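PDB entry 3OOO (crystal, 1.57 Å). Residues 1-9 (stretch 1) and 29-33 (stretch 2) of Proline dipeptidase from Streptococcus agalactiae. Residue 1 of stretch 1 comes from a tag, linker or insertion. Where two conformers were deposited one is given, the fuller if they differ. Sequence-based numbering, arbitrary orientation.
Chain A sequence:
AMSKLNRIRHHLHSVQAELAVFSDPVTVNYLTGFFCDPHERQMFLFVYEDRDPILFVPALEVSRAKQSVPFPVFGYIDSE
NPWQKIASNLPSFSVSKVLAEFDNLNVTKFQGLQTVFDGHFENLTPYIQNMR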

# COMPACT_ATOMS: atom_id res chain seq x y z
N ALA A 1 16.78 24.30 2.71
CA ALA A 1 15.76 24.06 3.78
C ALA A 1 14.40 23.79 3.15
O ALA A 1 13.85 22.69 3.26
CB ALA A 1 15.70 25.25 4.74
N MSE A 2 13.85 24.82 2.50
CA MSE A 2 12.66 24.69 1.66
C MSE A 2 13.05 24.38 0.22
O MSE A 2 12.19 24.26 -0.65
CB MSE A 2 11.85 25.99 1.70
CG MSE A 2 10.98 26.16 2.93
SE MSE A 2 9.43 24.96 2.94
CE MSE A 2 8.51 25.60 1.34
N SER A 3 14.35 24.24 -0.01
CA SER A 3 14.92 24.01 -1.35
C SER A 3 14.29 22.83 -2.09
O SER A 3 13.86 22.96 -3.24
CB SER A 3 16.44 23.82 -1.24
OG SER A 3 17.00 23.37 -2.47
N LYS A 4 14.23 21.68 -1.42
CA LYS A 4 13.69 20.46 -2.01
C LYS A 4 12.20 20.61 -2.31
O LYS A 4 11.74 20.26 -3.39
CB LYS A 4 13.91 19.26 -1.09
CG LYS A 4 15.38 18.96 -0.79
CD LYS A 4 15.50 18.02 0.40
CE LYS A 4 16.96 17.77 0.77
NZ LYS A 4 17.06 17.03 2.06
N LEU A 5 11.46 21.16 -1.34
CA LEU A 5 10.02 21.33 -1.51
C LEU A 5 9.68 22.36 -2.59
O LEU A 5 8.73 22.18 -3.35
CB LEU A 5 9.34 21.66 -0.17
CG LEU A 5 9.16 20.47 0.78
CD1 LEU A 5 8.78 20.92 2.19
CD2 LEU A 5 8.13 19.48 0.23
N ASN A 6 10.47 23.44 -2.66
CA ASN A 6 10.31 24.43 -3.74
C ASN A 6 10.54 23.80 -5.11
O ASN A 6 9.79 24.06 -6.05
CB ASN A 6 11.26 25.62 -3.54
CG ASN A 6 10.87 26.51 -2.36
OD1 ASN A 6 9.70 26.61 -1.99
ND2 ASN A 6 11.87 27.16 -1.77
N ARG A 7 11.58 22.98 -5.22
CA ARG A 7 11.85 22.26 -6.47
C ARG A 7 10.71 21.33 -6.88
O ARG A 7 10.34 21.28 -8.06
CB ARG A 7 13.16 21.49 -6.38
CG ARG A 7 14.36 22.32 -6.76
CD ARG A 7 15.63 21.52 -6.60
NE ARG A 7 16.10 21.52 -5.22
CZ ARG A 7 17.01 20.69 -4.72
NH1 ARG A 7 17.57 19.77 -5.50
NH2 ARG A 7 17.37 20.78 -3.45
N ILE A 8 10.15 20.60 -5.92
CA ILE A 8 9.01 19.72 -6.19
C ILE A 8 7.82 20.54 -6.70
O ILE A 8 7.18 20.16 -7.67
CB ILE A 8 8.63 18.87 -4.95
CG1 ILE A 8 9.74 17.86 -4.66
CG2 ILE A 8 7.29 18.14 -5.16
CD1 ILE A 8 9.62 17.18 -3.32
N ARG A 9 7.57 21.67 -6.04
CA ARG A 9 6.48 22.56 -6.42
C ARG A 9 6.62 23.03 -7.87
O ARG A 9 5.66 23.00 -8.64
CB ARG A 9 6.41 23.75 -5.46
CG ARG A 9 5.15 24.58 -5.62
CD ARG A 9 5.12 25.73 -4.62
NE ARG A 9 6.24 26.64 -4.84
CZ ARG A 9 6.25 27.59 -5.76
NH1 ARG A 9 5.21 27.75 -6.57
NH2 ARG A 9 7.32 28.37 -5.89
N ASN A 29 10.64 12.96 6.13
CA ASN A 29 11.81 13.39 6.90
C ASN A 29 12.90 13.99 6.02
O ASN A 29 13.50 15.00 6.37
CB ASN A 29 12.36 12.22 7.73
CG ASN A 29 13.46 12.65 8.68
OD1 ASN A 29 13.30 13.60 9.45
ND2 ASN A 29 14.57 11.93 8.65
N TYR A 30 13.14 13.37 4.86
CA TYR A 30 14.09 13.91 3.88
C TYR A 30 13.70 15.32 3.44
O TYR A 30 14.55 16.20 3.29
CB TYR A 30 14.19 12.96 2.67
CG TYR A 30 14.94 13.53 1.49
CD1 TYR A 30 16.33 13.59 1.48
CD2 TYR A 30 14.25 13.99 0.36
CE1 TYR A 30 17.02 14.11 0.39
CE2 TYR A 30 14.93 14.51 -0.74
CZ TYR A 30 16.32 14.57 -0.71
OH TYR A 30 17.00 15.08 -1.79
N LEU A 31 12.40 15.53 3.26
CA LEU A 31 11.89 16.81 2.76
C LEU A 31 11.75 17.90 3.81
O LEU A 31 11.73 19.08 3.45
CB LEU A 31 10.55 16.61 2.04
CG LEU A 31 10.53 15.78 0.76
CD1 LEU A 31 9.09 15.58 0.30
CD2 LEU A 31 11.39 16.41 -0.33
N THR A 32 11.62 17.52 5.08
CA THR A 32 11.22 18.47 6.13
C THR A 32 12.03 18.43 7.42
O THR A 32 12.00 19.39 8.20
CB THR A 32 9.74 18.28 6.55
OG1 THR A 32 9.59 17.04 7.25
CG2 THR A 32 8.79 18.33 5.35
N GLY A 33 12.72 17.32 7.68
CA GLY A 33 13.41 17.11 8.95
C GLY A 33 12.51 16.58 10.06
O GLY A 33 12.96 16.39 11.20
O HOH W 1 12.48 21.07 1.43

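Stretch 1 enters a helix at Ser3 and remains helical through Arg9, whereas stretch 2 brings the last part of another helix, which has given way to a non-helical conformation by Gly33. The closest CA atoms across the stretches are those of Lys4 and Leu31, 6.3 Å apart; toward the start of stretch 1 the CA separation is 7.6 Å between Ala1, a tag residue, and Thr32. Regular i to i+4 bonds hold the first helix, among them Asn6 N to Met2 O (2.8 Å) and Ile8 N to Lys4 O (3.0 Å). In stretch 2, Gly33 N donates to Asn29 O at 2.8 Å, while the bond from Thr32 N to the same oxygen is weak at 3.4 Å. Gly33 then takes a positive phi of 83°, where a CB would be jammed against the carbonyl oxygen of Thr32.

Lys4 makes the one direct hydrogen bond between the stretches. Its CA-to-CB bond points toward stretch 2, and from an m chi1 the chain extends through three t torsions, carrying NZ to within 2.9 Å of Tyr30 O. The same ammonium group sits over a face of the Tyr30 ring, with NZ 3.7 Å from the ring centroid and 26° off the normal, so that one charge is met both by a carbonyl dipole and by the pi electrons. The methylene CD of Lys4 lies over the ring as well, 4.0 Å from the centroid, adding a CH-pi contact to the cation-pi interaction.

Leu31 is the centre of the apolar contact on the stretch 2 side, and 92 Å² of it is covered by stretch 1, the largest covered area of any residue here. Its CD2 approaches Ile8 CD1 at 3.6 Å and Lys4 CB at 3.9 Å, while its CD1 lies 4.0 Å from Leu5 CD2. Lys4, Leu5 and Ile8 thus present a surface spanning about one helical turn to a single leucine. Leu5 also reaches past it: its CD1 is 4.1 Å from Thr32 CG2.

A water links the polar backbone groups beside this cluster. Water 1 donates to Ala1 O at 2.8 Å and to Leu31 O at 2.9 Å, and accepts from Leu5 N at 3.0 Å. The two carbonyl oxygens, Ala1 O and Leu31 O, are 4.2 Å apart and have no proton to share directly; the water satisfies both and ties the start of the first helix to the end region of the second.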